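Local coordinates for protein terminal oxygenase component of carbazole 1,9a-dioxygenase (Nocardioides aromaticivorans, PDB 3GCF) that probably catalyses the angular 1,9a-dioxygenation of carbazole as the terminal oxygenase, using a Rieske [2Fe-2S] cluster and a non-heme iron(II) centre, at residues V129-V134 with E146-L151; H165-R170 with V319-R324; N33-A38 with S152-P157; S355-F360 with K368-A373; S200-A205 with F279-L284. One frame throughout, in Å; residues are numbered along the deposited sequence.

Contact 1 of 5, residues V129-V134 with E146-L151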
# COMPACT_ATOMS: atom_id res chain seq x y z
N VAL A 129 -10.97 22.18 20.58
CA VAL A 129 -11.48 21.30 21.62
C VAL A 129 -12.91 21.03 21.18
O VAL A 129 -13.51 21.87 20.50
CB VAL A 129 -11.45 21.94 23.03
CG1 VAL A 129 -10.02 22.00 23.54
CG2 VAL A 129 -12.07 23.33 22.98
N TYR A 130 -13.47 19.88 21.52
CA TYR A 130 -14.83 19.56 21.08
C TYR A 130 -15.84 19.41 22.21
O TYR A 130 -15.50 18.98 23.30
CB TYR A 130 -14.85 18.27 20.26
CG TYR A 130 -13.85 18.21 19.13
CD1 TYR A 130 -12.49 18.04 19.38
CD2 TYR A 130 -14.27 18.32 17.80
CE1 TYR A 130 -11.57 17.99 18.34
CE2 TYR A 130 -13.36 18.27 16.76
CZ TYR A 130 -12.01 18.11 17.03
OH TYR A 130 -11.11 18.06 16.00
N PRO A 131 -17.10 19.77 21.94
CA PRO A 131 -18.09 19.61 23.01
C PRO A 131 -18.23 18.10 23.21
O PRO A 131 -18.25 17.34 22.24
CB PRO A 131 -19.35 20.23 22.42
CG PRO A 131 -18.82 21.21 21.39
CD PRO A 131 -17.69 20.44 20.77
N VAL A 132 -18.33 17.67 24.46
CA VAL A 132 -18.47 16.25 24.77
C VAL A 132 -19.68 16.02 25.67
O VAL A 132 -20.00 16.84 26.52
CB VAL A 132 -17.22 15.72 25.52
CG1 VAL A 132 -17.48 14.30 26.03
CG2 VAL A 132 -16.01 15.75 24.60
N GLN A 133 -20.37 14.91 25.46
CA GLN A 133 -21.49 14.57 26.33
C GLN A 133 -21.55 13.06 26.46
O GLN A 133 -21.62 12.34 25.47
CB GLN A 133 -22.82 15.10 25.81
CG GLN A 133 -23.90 15.05 26.90
CD GLN A 133 -25.22 15.68 26.48
OE1 GLN A 133 -25.24 16.74 25.85
NE2 GLN A 133 -26.32 15.04 26.86
N VAL A 134 -21.51 12.59 27.70
CA VAL A 134 -21.58 11.17 27.97
C VAL A 134 -23.02 10.81 28.30
O VAL A 134 -23.64 11.43 29.16
CB VAL A 134 -20.65 10.80 29.13
CG1 VAL A 134 -20.76 9.32 29.45
CG2 VAL A 134 -19.21 11.14 28.77
N GLU A 146 -20.72 24.64 13.96
CA GLU A 146 -21.84 25.26 14.68
C GLU A 146 -21.79 24.96 16.17
O GLU A 146 -21.02 24.12 16.62
CB GLU A 146 -23.18 24.75 14.14
CG GLU A 146 -23.38 24.89 12.65
CD GLU A 146 -24.76 24.42 12.22
OE1 GLU A 146 -25.36 23.61 12.96
OE2 GLU A 146 -25.23 24.83 11.14
N GLU A 147 -22.61 25.68 16.94
CA GLU A 147 -22.67 25.43 18.36
C GLU A 147 -23.48 24.15 18.48
O GLU A 147 -24.38 23.89 17.67
CB GLU A 147 -23.40 26.56 19.09
CG GLU A 147 -22.86 27.95 18.82
CD GLU A 147 -23.40 28.98 19.80
OE1 GLU A 147 -24.62 28.97 20.07
OE2 GLU A 147 -22.60 29.80 20.30
N PRO A 148 -23.18 23.32 19.48
CA PRO A 148 -23.93 22.07 19.62
C PRO A 148 -25.39 22.26 19.99
O PRO A 148 -25.75 23.18 20.72
CB PRO A 148 -23.15 21.32 20.69
CG PRO A 148 -22.61 22.43 21.55
CD PRO A 148 -22.15 23.45 20.52
N HIS A 149 -26.24 21.38 19.47
CA HIS A 149 -27.66 21.39 19.78
C HIS A 149 -27.86 20.20 20.72
O HIS A 149 -26.89 19.51 21.05
CB HIS A 149 -28.50 21.22 18.51
CG HIS A 149 -28.03 20.11 17.62
ND1 HIS A 149 -27.25 20.33 16.51
CD2 HIS A 149 -28.19 18.77 17.71
CE1 HIS A 149 -26.95 19.18 15.95
NE2 HIS A 149 -27.50 18.21 16.66
N ALA A 150 -29.09 19.97 21.15
CA ALA A 150 -29.39 18.87 22.06
C ALA A 150 -28.98 17.52 21.50
O ALA A 150 -29.28 17.20 20.35
CB ALA A 150 -30.87 18.87 22.41
N LEU A 151 -28.31 16.72 22.32
CA LEU A 151 -27.86 15.39 21.94
C LEU A 151 -29.02 14.52 21.44
O LEU A 151 -28.86 13.76 20.48
CB LEU A 151 -27.19 14.69 23.13
CG LEU A 151 -26.77 13.23 22.95
CD1 LEU A 151 -25.75 13.13 21.84
CD2 LEU A 151 -26.19 12.68 24.25
O HOH W 1 -27.54 17.67 24.78
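Leu-151 lays its side chain against the flat end of Gln-133, and this is the closer half of the contact: CD2 of Leu-151 comes within 3.5 Å of NE2 of Gln-133, and its CB lies 3.8 Å from the same nitrogen. With CG of Gln-133 anti to the backbone N (chi1 -166°), the extended chain carries the amide obliquely across the leucine. A water ties the amide end down, donating a hydrogen bond to OE1 of Gln-133 at 2.7 Å and accepting one from the backbone N of Leu-151 at 2.7 Å. Leu-151 is buried, whereas Gln-133 and Pro-148 are exposed. The proline half is looser: the rings of Pro-131 and Pro-148 meet by their CG atoms at 4.0 Å, an apolar touch. Trp-35 of strand 34-40 is touched by all four side chains, while Phe-142 of strand 138-143 packs on both prolines; the loop 146-151 thus folds back over the Rieske-domain sheet to which strand 129-135 belongs.

Contact 2 of 5, residues H165-R170 with V319-R324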
# COMPACT_ATOMS: atom_id res chain seq x y z
N HIS A 165 -30.58 0.38 30.61
CA HIS A 165 -29.14 0.36 30.74
C HIS A 165 -28.61 -0.10 29.39
O HIS A 165 -29.23 -0.93 28.73
CB HIS A 165 -28.69 -0.61 31.83
CG HIS A 165 -27.27 -0.41 32.25
ND1 HIS A 165 -26.87 0.67 33.01
CD2 HIS A 165 -26.15 -1.11 31.98
CE1 HIS A 165 -25.56 0.62 33.18
NE2 HIS A 165 -25.10 -0.45 32.57
N LEU A 166 -27.47 0.44 28.98
CA LEU A 166 -26.89 0.09 27.69
C LEU A 166 -25.46 -0.41 27.80
O LEU A 166 -24.69 0.02 28.65
CB LEU A 166 -26.95 1.28 26.73
CG LEU A 166 -28.33 1.68 26.22
CD1 LEU A 166 -29.17 2.25 27.36
CD2 LEU A 166 -28.19 2.70 25.09
N LEU A 167 -25.12 -1.34 26.91
CA LEU A 167 -23.80 -1.93 26.85
C LEU A 167 -23.49 -2.19 25.39
O LEU A 167 -24.35 -2.63 24.63
CB LEU A 167 -23.77 -3.25 27.63
CG LEU A 167 -24.03 -3.13 29.14
CD1 LEU A 167 -24.33 -4.50 29.71
CD2 LEU A 167 -22.81 -2.49 29.82
N GLY A 168 -22.26 -1.91 24.98
CA GLY A 168 -21.91 -2.14 23.59
C GLY A 168 -20.42 -2.28 23.32
O GLY A 168 -19.61 -2.31 24.24
N ILE A 169 -20.08 -2.39 22.05
CA ILE A 169 -18.70 -2.50 21.61
C ILE A 169 -18.59 -1.71 20.33
O ILE A 169 -19.60 -1.32 19.74
CB ILE A 169 -18.29 -3.96 21.33
CG1 ILE A 169 -19.22 -4.55 20.26
CG2 ILE A 169 -18.32 -4.77 22.62
CD1 ILE A 169 -18.83 -5.93 19.81
N ARG A 170 -17.36 -1.46 19.89
CA ARG A 170 -17.12 -0.74 18.65
C ARG A 170 -15.95 -1.41 17.97
O ARG A 170 -15.14 -2.06 18.63
CB ARG A 170 -16.79 0.73 18.93
CG ARG A 170 -15.51 0.97 19.75
CD ARG A 170 -15.39 2.44 20.15
NE ARG A 170 -14.20 2.74 20.95
CZ ARG A 170 -13.03 3.13 20.44
NH1 ARG A 170 -12.88 3.29 19.13
NH2 ARG A 170 -12.02 3.40 21.26
N VAL A 319 -23.85 -9.14 33.29
CA VAL A 319 -23.37 -10.52 33.31
C VAL A 319 -23.76 -11.28 32.04
O VAL A 319 -22.91 -11.96 31.45
CB VAL A 319 -23.91 -11.30 34.54
CG1 VAL A 319 -23.58 -12.79 34.41
CG2 VAL A 319 -23.29 -10.74 35.82
N GLU A 320 -25.01 -11.18 31.60
CA GLU A 320 -25.39 -11.89 30.38
C GLU A 320 -24.75 -11.27 29.14
O GLU A 320 -24.55 -11.96 28.14
CB GLU A 320 -26.91 -11.99 30.23
CG GLU A 320 -27.70 -10.78 30.64
CD GLU A 320 -29.20 -10.99 30.48
OE1 GLU A 320 -29.71 -12.06 30.90
OE2 GLU A 320 -29.88 -10.08 29.94
N PHE A 321 -24.42 -9.98 29.20
CA PHE A 321 -23.76 -9.34 28.07
C PHE A 321 -22.39 -10.00 27.89
O PHE A 321 -22.01 -10.38 26.78
CB PHE A 321 -23.57 -7.85 28.33
CG PHE A 321 -22.97 -7.10 27.16
CD1 PHE A 321 -23.75 -6.78 26.05
CD2 PHE A 321 -21.63 -6.74 27.17
CE1 PHE A 321 -23.20 -6.10 24.97
CE2 PHE A 321 -21.07 -6.06 26.08
CZ PHE A 321 -21.86 -5.74 24.98
N GLU A 322 -21.67 -10.14 29.00
CA GLU A 322 -20.34 -10.75 29.00
C GLU A 322 -20.34 -12.24 28.67
O GLU A 322 -19.48 -12.73 27.94
CB GLU A 322 -19.70 -10.54 30.38
CG GLU A 322 -18.42 -11.33 30.64
CD GLU A 322 -17.27 -10.91 29.75
OE1 GLU A 322 -17.07 -9.69 29.57
OE2 GLU A 322 -16.56 -11.80 29.23
N GLU A 323 -21.32 -12.96 29.20
CA GLU A 323 -21.42 -14.40 28.99
C GLU A 323 -22.19 -14.83 27.75
O GLU A 323 -22.02 -15.97 27.30
CB GLU A 323 -22.09 -15.06 30.21
CG GLU A 323 -21.44 -14.73 31.55
CD GLU A 323 -22.11 -15.44 32.71
OE1 GLU A 323 -23.27 -15.88 32.55
OE2 GLU A 323 -21.49 -15.55 33.78
N ARG A 324 -23.01 -13.95 27.20
CA ARG A 324 -23.83 -14.34 26.06
C ARG A 324 -24.05 -13.35 24.91
O ARG A 324 -23.60 -13.58 23.78
CB ARG A 324 -25.19 -14.82 26.58
CG ARG A 324 -26.05 -15.51 25.54
CD ARG A 324 -27.43 -15.89 26.06
NE ARG A 324 -28.16 -16.65 25.06
CZ ARG A 324 -29.49 -16.75 25.01
NH1 ARG A 324 -30.24 -16.13 25.91
NH2 ARG A 324 -30.06 -17.47 24.05
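Leu-167 and Phe-321 make the core of a helix-on-sheet packing in the catalytic domain, whose antiparallel sheet and long helix belong to the Bet v 1-like (helix-grip) class. CB of Leu-167 stands over the centre of the Phe-321 ring, 3.8 Å from the centroid and 7° off the normal, a clean CH-pi contact. The two side chains slide past each other in opposite directions, bringing CD1 of Leu-167 to CB of Phe-321 at 3.7 Å. A chi1 of -176° swings the ring away from the backbone N of Phe-321 and toward the strand. At its far end, CZ of Phe-321 lies 3.9 Å from N of Gly-168. Further out, strand 165-170 and helix 319-324 run at 28° to each other with axes 9.9 Å apart at closest approach. The strand is held by backbone bonds to strand 298-307, and Glu-320 of the helix forms a salt bridge to Arg-306 of that same strand. At the rim of the ring, CG2 of Ile-169 comes to CZ of Phe-321 near the ring plane, at 4.4 Å.

Contact 3 of 5, residues N33-A38 with S152-P157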
# COMPACT_ATOMS: atom_id res chain seq x y z
N ASN A 33 -21.84 18.68 12.20
CA ASN A 33 -22.77 19.56 12.89
C ASN A 33 -23.82 18.62 13.49
O ASN A 33 -25.02 18.92 13.52
CB ASN A 33 -23.40 20.59 11.95
CG ASN A 33 -22.48 21.77 11.68
OD1 ASN A 33 -21.72 22.19 12.56
ND2 ASN A 33 -22.54 22.31 10.48
N HIS A 34 -23.34 17.47 13.95
CA HIS A 34 -24.14 16.43 14.58
C HIS A 34 -23.28 15.78 15.66
O HIS A 34 -22.05 15.83 15.60
CB HIS A 34 -24.52 15.34 13.58
CG HIS A 34 -25.63 15.71 12.64
ND1 HIS A 34 -26.95 15.74 13.03
CD2 HIS A 34 -25.62 16.05 11.33
CE1 HIS A 34 -27.71 16.08 12.00
NE2 HIS A 34 -26.92 16.28 10.96
N TRP A 35 -23.93 15.17 16.64
CA TRP A 35 -23.21 14.45 17.67
C TRP A 35 -22.92 13.07 17.09
O TRP A 35 -23.72 12.52 16.33
CB TRP A 35 -24.07 14.28 18.92
CG TRP A 35 -24.28 15.52 19.72
CD1 TRP A 35 -25.34 16.38 19.65
CD2 TRP A 35 -23.43 16.03 20.75
NE1 TRP A 35 -25.20 17.39 20.57
CE2 TRP A 35 -24.03 17.20 21.26
CE3 TRP A 35 -22.20 15.61 21.30
CZ2 TRP A 35 -23.46 17.96 22.29
CZ3 TRP A 35 -21.63 16.36 22.33
CH2 TRP A 35 -22.26 17.52 22.81
N HIS A 36 -21.76 12.51 17.44
CA HIS A 36 -21.36 11.18 16.98
C HIS A 36 -20.64 10.48 18.13
O HIS A 36 -19.90 11.12 18.88
CB HIS A 36 -20.39 11.27 15.80
CG HIS A 36 -21.02 11.72 14.52
ND1 HIS A 36 -21.82 10.89 13.75
CD2 HIS A 36 -20.97 12.90 13.85
CE1 HIS A 36 -22.22 11.54 12.68
NE2 HIS A 36 -21.72 12.76 12.71
N PRO A 37 -20.86 9.17 18.31
CA PRO A 37 -20.17 8.47 19.40
C PRO A 37 -18.68 8.33 19.07
O PRO A 37 -18.31 8.16 17.91
CB PRO A 37 -20.88 7.12 19.45
CG PRO A 37 -21.31 6.91 18.02
CD PRO A 37 -21.81 8.28 17.63
N ALA A 38 -17.84 8.41 20.09
CA ALA A 38 -16.40 8.30 19.90
C ALA A 38 -15.85 7.06 20.61
O ALA A 38 -14.93 6.40 20.12
CB ALA A 38 -15.70 9.54 20.45
N SER A 152 -30.17 14.65 22.09
CA SER A 152 -31.36 13.87 21.76
C SER A 152 -31.80 14.03 20.31
O SER A 152 -32.54 13.20 19.79
CB SER A 152 -32.52 14.25 22.68
OG SER A 152 -32.91 15.60 22.46
N GLU A 153 -31.37 15.11 19.68
CA GLU A 153 -31.74 15.36 18.30
C GLU A 153 -31.00 14.47 17.30
O GLU A 153 -31.41 14.36 16.15
CB GLU A 153 -31.51 16.84 17.97
CG GLU A 153 -32.58 17.77 18.52
CD GLU A 153 -32.28 19.24 18.28
OE1 GLU A 153 -31.79 19.59 17.18
OE2 GLU A 153 -32.56 20.06 19.18
N ASP A 154 -29.92 13.84 17.76
CA ASP A 154 -29.12 12.98 16.90
C ASP A 154 -29.14 11.52 17.32
O ASP A 154 -28.23 10.75 16.99
CB ASP A 154 -27.66 13.46 16.86
CG ASP A 154 -27.52 14.83 16.21
OD1 ASP A 154 -28.28 15.12 15.26
OD2 ASP A 154 -26.64 15.60 16.65
N LEU A 155 -30.18 11.14 18.05
CA LEU A 155 -30.34 9.76 18.52
C LEU A 155 -31.74 9.26 18.22
O LEU A 155 -32.69 10.04 18.17
CB LEU A 155 -30.08 9.69 20.02
CG LEU A 155 -28.65 9.96 20.50
CD1 LEU A 155 -28.62 10.06 22.03
CD2 LEU A 155 -27.73 8.85 20.01
N PRO A 156 -31.89 7.94 18.01
CA PRO A 156 -33.22 7.38 17.74
C PRO A 156 -34.07 7.53 18.99
O PRO A 156 -33.54 7.57 20.10
CB PRO A 156 -32.92 5.91 17.43
CG PRO A 156 -31.50 5.93 16.94
CD PRO A 156 -30.85 6.92 17.87
N PRO A 157 -35.40 7.62 18.84
CA PRO A 157 -36.22 7.75 20.05
C PRO A 157 -36.02 6.51 20.92
O PRO A 157 -35.85 5.40 20.40
CB PRO A 157 -37.64 7.83 19.49
CG PRO A 157 -37.45 8.47 18.14
CD PRO A 157 -36.21 7.76 17.62
O HOH W 2 -25.24 10.14 16.48
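Asp-154 reaches His-34 and Trp-35 on the edge strand of the Rieske sheet. Glu-153 precedes it in a 3-10 segment that begins before Ser-152, and forms a salt bridge with Arg-378. Asp-154 itself carries the contact, its two oxygens shared out between neighbouring residues of the strand. OD1 accepts from ND1 of His-34 at 2.7 Å, with an N-H...O angle of 163°; the oxygen lies in the imidazole plane, but the histidine comes to it from 51° above the carboxylate plane. NE2, across the same ring, is hydrogen-bonded to the backbone N of Arg-378. OD2 of Asp-154 accepts from the backbone N of Trp-35 at 2.7 Å and 169°, also from above the plane, and lies 3.4 Å from CD1 at the edge of the indole. NE2 of His-149 is a further partner of OD2. Gripped at both oxygens, the buried carboxylate is probably favoured in its charged form. A water donates to O of Asp-154 at 3.1 Å and to O of Trp-35 at 2.8 Å. The side chain of Leu-155 packs on Phe-289 of strand 285-292, and Pro-156 and Pro-157 pack on Trp-269 of strand 265-269. Strand 34-40 itself pairs with strand 138-143, starting from a G1 beta bulge where Asn-33 and His-34 face Ile-143. The segment after strand 138-143 thus touches both sheets.

Contact 4 of 5, residues S355-F360 with K368-A373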
# COMPACT_ATOMS: atom_id res chain seq x y z
N SER A 355 -24.30 5.37 -9.01
CA SER A 355 -25.11 5.58 -10.20
C SER A 355 -25.31 4.31 -11.03
O SER A 355 -26.10 4.31 -11.96
CB SER A 355 -24.51 6.68 -11.08
OG SER A 355 -23.27 6.28 -11.64
N LYS A 356 -24.60 3.24 -10.68
CA LYS A 356 -24.73 1.99 -11.43
C LYS A 356 -25.58 0.92 -10.75
O LYS A 356 -26.03 -0.02 -11.39
CB LYS A 356 -23.34 1.42 -11.72
CG LYS A 356 -22.45 2.30 -12.58
CD LYS A 356 -21.05 1.72 -12.65
CE LYS A 356 -20.10 2.59 -13.46
NZ LYS A 356 -18.69 2.08 -13.40
N GLU A 357 -25.78 1.06 -9.44
CA GLU A 357 -26.58 0.11 -8.68
C GLU A 357 -27.95 -0.05 -9.32
O GLU A 357 -28.45 0.86 -9.98
CB GLU A 357 -26.77 0.60 -7.24
CG GLU A 357 -27.41 1.99 -7.17
CD GLU A 357 -27.78 2.42 -5.76
OE1 GLU A 357 -27.19 1.89 -4.79
OE2 GLU A 357 -28.65 3.31 -5.62
N GLN A 358 -28.56 -1.21 -9.13
CA GLN A 358 -29.90 -1.46 -9.66
C GLN A 358 -30.70 -1.99 -8.47
O GLN A 358 -30.56 -3.15 -8.09
CB GLN A 358 -29.85 -2.47 -10.81
CG GLN A 358 -29.03 -1.97 -12.02
CD GLN A 358 -29.05 -2.93 -13.20
OE1 GLN A 358 -30.10 -3.21 -13.77
NE2 GLN A 358 -27.88 -3.43 -13.58
N LEU A 359 -31.51 -1.12 -7.88
CA LEU A 359 -32.30 -1.47 -6.71
C LEU A 359 -33.62 -2.16 -7.03
O LEU A 359 -34.02 -2.24 -8.19
CB LEU A 359 -32.58 -0.20 -5.90
CG LEU A 359 -31.34 0.64 -5.59
CD1 LEU A 359 -31.73 1.89 -4.81
CD2 LEU A 359 -30.35 -0.19 -4.80
N PHE A 360 -34.26 -2.71 -6.00
CA PHE A 360 -35.56 -3.35 -6.17
C PHE A 360 -36.46 -2.87 -5.02
O PHE A 360 -35.96 -2.30 -4.05
CB PHE A 360 -35.42 -4.89 -6.30
CG PHE A 360 -35.07 -5.62 -5.03
CD1 PHE A 360 -34.00 -5.22 -4.22
CD2 PHE A 360 -35.75 -6.79 -4.69
CE1 PHE A 360 -33.63 -5.97 -3.11
CE2 PHE A 360 -35.38 -7.55 -3.58
CZ PHE A 360 -34.31 -7.14 -2.79
N LYS A 368 -35.60 6.33 0.79
CA LYS A 368 -36.23 7.36 1.61
C LYS A 368 -35.21 7.93 2.58
O LYS A 368 -35.21 9.13 2.86
CB LYS A 368 -37.41 6.79 2.40
CG LYS A 368 -38.60 6.42 1.54
CD LYS A 368 -39.74 5.88 2.39
CE LYS A 368 -40.83 5.29 1.51
NZ LYS A 368 -41.37 6.31 0.58
N TRP A 369 -34.34 7.07 3.09
CA TRP A 369 -33.29 7.48 4.02
C TRP A 369 -32.28 8.40 3.34
O TRP A 369 -31.87 9.41 3.90
CB TRP A 369 -32.58 6.25 4.62
CG TRP A 369 -31.10 6.44 4.86
CD1 TRP A 369 -30.08 5.94 4.11
CD2 TRP A 369 -30.49 7.25 5.88
NE1 TRP A 369 -28.87 6.38 4.59
CE2 TRP A 369 -29.09 7.19 5.68
CE3 TRP A 369 -30.99 8.02 6.94
CZ2 TRP A 369 -28.18 7.87 6.50
CZ3 TRP A 369 -30.08 8.70 7.76
CH2 TRP A 369 -28.69 8.62 7.53
N ARG A 370 -31.88 8.06 2.12
CA ARG A 370 -30.92 8.88 1.38
C ARG A 370 -31.50 10.26 1.13
O ARG A 370 -30.81 11.27 1.27
CB ARG A 370 -30.57 8.24 0.04
CG ARG A 370 -29.83 6.92 0.15
CD ARG A 370 -29.59 6.35 -1.23
NE ARG A 370 -28.77 5.14 -1.18
CZ ARG A 370 -28.55 4.36 -2.23
NH1 ARG A 370 -29.09 4.66 -3.40
NH2 ARG A 370 -27.79 3.28 -2.12
N THR A 371 -32.77 10.28 0.74
CA THR A 371 -33.48 11.52 0.44
C THR A 371 -33.58 12.41 1.67
O THR A 371 -33.27 13.59 1.62
CB THR A 371 -34.90 11.21 -0.07
OG1 THR A 371 -34.80 10.42 -1.25
CG2 THR A 371 -35.66 12.49 -0.37
N LEU A 372 -34.02 11.82 2.78
CA LEU A 372 -34.15 12.56 4.02
C LEU A 372 -32.80 13.09 4.50
O LEU A 372 -32.70 14.21 5.00
CB LEU A 372 -34.77 11.67 5.10
CG LEU A 372 -34.93 12.31 6.48
CD1 LEU A 372 -36.04 13.37 6.42
CD2 LEU A 372 -35.27 11.24 7.50
N ALA A 373 -31.76 12.28 4.35
CA ALA A 373 -30.42 12.66 4.78
C ALA A 373 -29.86 13.78 3.91
O ALA A 373 -29.23 14.71 4.40
CB ALA A 373 -29.49 11.45 4.75
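The backbones stay well apart, the nearest CA atoms, those of Leu-359 and Lys-368, being 12.8 Å from each other, so the link between the loop after helix 353-356 and helix 364-376 is made by side chains alone. It is an end-on, two-pronged salt bridge between Glu-357 and Arg-370. NH1 of Arg-370 donates to OE2 of Glu-357 at 2.6 Å and 171°, and NH2 donates to OE1 at 3.1 Å and 167°. Both oxygens use their syn lone pairs, and the carboxylate and guanidinium planes are only 16° apart, close to the ideal flat pairing. The two chains come from opposite directions: Arg-370 is extended from CG to NE, while Glu-357 has CG between its backbone N and carbonyl carbon and is extended beyond it. Second partners hold each group. The Tyr-348 hydroxyl is hydrogen-bonded to OE1 of Glu-357; the guanidinium probably helps hold Glu-357 as an anion, with Glu-182 balancing the arginine through a salt bridge at NE. This corner lies at the subunit interface, where Leu-359 packs on His-77, a ligand of the Rieske cluster, of the second subunit. Within the contact, CD1 of Leu-359 approaches NH1 of Arg-370 to 4.1 Å.

Contact 5 of 5, residues S200-A205 with F279-L284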
# COMPACT_ATOMS: atom_id res chain seq x y z
N SER A 200 -30.37 -20.49 15.63
CA SER A 200 -30.85 -21.61 16.44
C SER A 200 -30.40 -21.34 17.88
O SER A 200 -31.08 -21.72 18.84
CB SER A 200 -30.28 -22.94 15.93
OG SER A 200 -28.87 -22.96 16.00
N GLY A 201 -29.28 -20.65 18.03
CA GLY A 201 -28.78 -20.34 19.36
C GLY A 201 -29.80 -19.68 20.27
O GLY A 201 -29.87 -19.99 21.46
N ASN A 202 -30.59 -18.76 19.72
CA ASN A 202 -31.60 -18.08 20.51
C ASN A 202 -33.02 -18.44 20.07
O ASN A 202 -33.96 -17.68 20.30
CB ASN A 202 -31.37 -16.56 20.46
CG ASN A 202 -32.10 -15.82 21.57
OD1 ASN A 202 -32.25 -16.33 22.68
ND2 ASN A 202 -32.55 -14.60 21.29
N ARG A 203 -33.16 -19.60 19.45
CA ARG A 203 -34.46 -20.11 18.99
C ARG A 203 -35.27 -19.09 18.23
O ARG A 203 -36.47 -18.95 18.45
CB ARG A 203 -35.28 -20.61 20.18
CG ARG A 203 -34.68 -21.79 20.91
CD ARG A 203 -35.58 -22.27 22.05
NE ARG A 203 -35.59 -21.36 23.20
CZ ARG A 203 -36.64 -20.66 23.60
NH1 ARG A 203 -37.80 -20.74 22.96
NH2 ARG A 203 -36.54 -19.87 24.67
N LEU A 204 -34.63 -18.37 17.32
CA LEU A 204 -35.30 -17.34 16.55
C LEU A 204 -36.10 -17.84 15.36
O LEU A 204 -35.67 -18.76 14.66
CB LEU A 204 -34.29 -16.31 16.03
CG LEU A 204 -33.33 -15.61 16.98
CD1 LEU A 204 -32.52 -14.58 16.18
CD2 LEU A 204 -34.10 -14.92 18.11
N ALA A 205 -37.26 -17.25 15.15
CA ALA A 205 -38.07 -17.55 13.98
C ALA A 205 -37.51 -16.43 13.12
O ALA A 205 -37.92 -15.28 13.24
CB ALA A 205 -39.55 -17.32 14.26
N PHE A 279 -34.07 -6.72 19.43
CA PHE A 279 -32.98 -7.51 18.87
C PHE A 279 -31.76 -7.33 19.76
O PHE A 279 -31.58 -6.26 20.34
CB PHE A 279 -32.65 -7.02 17.46
CG PHE A 279 -31.90 -8.02 16.63
CD1 PHE A 279 -32.58 -9.04 15.96
CD2 PHE A 279 -30.51 -7.97 16.54
CE1 PHE A 279 -31.88 -10.00 15.23
CE2 PHE A 279 -29.80 -8.93 15.81
CZ PHE A 279 -30.48 -9.94 15.15
N PRO A 280 -30.91 -8.36 19.89
CA PRO A 280 -30.98 -9.69 19.27
C PRO A 280 -31.87 -10.67 20.04
O PRO A 280 -31.88 -11.87 19.76
CB PRO A 280 -29.52 -10.14 19.26
CG PRO A 280 -29.01 -9.56 20.55
CD PRO A 280 -29.61 -8.16 20.56
N ASP A 281 -32.61 -10.14 21.00
CA ASP A 281 -33.51 -10.93 21.83
C ASP A 281 -34.76 -10.09 22.11
O ASP A 281 -34.70 -8.86 22.06
CB ASP A 281 -32.82 -11.29 23.15
CG ASP A 281 -33.63 -12.25 24.01
OD1 ASP A 281 -33.62 -13.46 23.71
OD2 ASP A 281 -34.29 -11.78 24.97
N PRO A 282 -35.90 -10.73 22.39
CA PRO A 282 -37.11 -9.96 22.66
C PRO A 282 -36.93 -8.94 23.80
O PRO A 282 -37.55 -7.88 23.79
CB PRO A 282 -38.14 -11.03 23.03
CG PRO A 282 -37.72 -12.19 22.17
CD PRO A 282 -36.20 -12.18 22.33
N THR A 283 -36.07 -9.27 24.76
CA THR A 283 -35.83 -8.39 25.91
C THR A 283 -34.80 -7.29 25.65
O THR A 283 -34.38 -6.61 26.59
CB THR A 283 -35.33 -9.18 27.12
OG1 THR A 283 -34.05 -9.76 26.81
CG2 THR A 283 -36.31 -10.29 27.50
N LEU A 284 -34.40 -7.11 24.40
CA LEU A 284 -33.39 -6.11 24.09
C LEU A 284 -33.68 -5.30 22.83
O LEU A 284 -34.44 -5.72 21.97
CB LEU A 284 -32.03 -6.79 23.91
CG LEU A 284 -31.43 -7.57 25.08
CD1 LEU A 284 -30.23 -8.37 24.59
CD2 LEU A 284 -31.03 -6.61 26.19
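Asn-202 reaches across to Asp-281 and Pro-280 with one nitrogen, and the hydrogen bonds come first. ND2 of Asn-202 donates to OD1 of Asp-281 at 2.9 Å and 160°; the oxygen lies in the amide plane and accepts the bond on its anti lone pair. A second, weak bond runs from the same ND2 to O of Pro-280 at 3.2 Å, bent to 128°; that oxygen is also hydrogen-bonded to NE1 of Trp-198. Asn-202, with chi1 at -163°, carries its amide out from the helix end, where Arg-203 at positive phi closes a Schellman motif. Within 279-284, Asp-281 forms an Asx turn: its OD2 accepts from the backbone N of Thr-283 at 3.1 Å and from OG1 of Thr-283 at 2.7 Å, on opposite faces of the carboxylate, inside a type I turn. Van der Waals contact is slight: the CD2 methyl of Leu-204 lies 4.1 Å from the carbonyl O of Pro-280, whose preceding peptide bond is cis. Charge comes from Lys-260. Its NZ binds both of two acceptors only 3.3 Å apart, OD1 of Asn-202 and, in a salt bridge, OD1 of Asp-281, and would probably ease their repulsion and stabilise the aspartate as an anion.

Overall arrangement
Contacts 3 and 5 are buried and rest on a carboxylate with several donors; contacts 1, 2 and 4 are only partly buried, and of these contact 4 depends on a salt bridge and contact 2 on an aromatic face. Contacts 1 and 3 share the Rieske sheet and touch through His-149 and Trp-35, though contact 1 is mostly apolar with a water and contact 3 strongly polar. Contacts 2 and 5 adjoin on the catalytic domain, with Arg-324 near Asn-202, their centres about 15 Å apart. Contact 4 lies on the opposite side of the chain's centre from contact 2, and alone among the five meets another subunit.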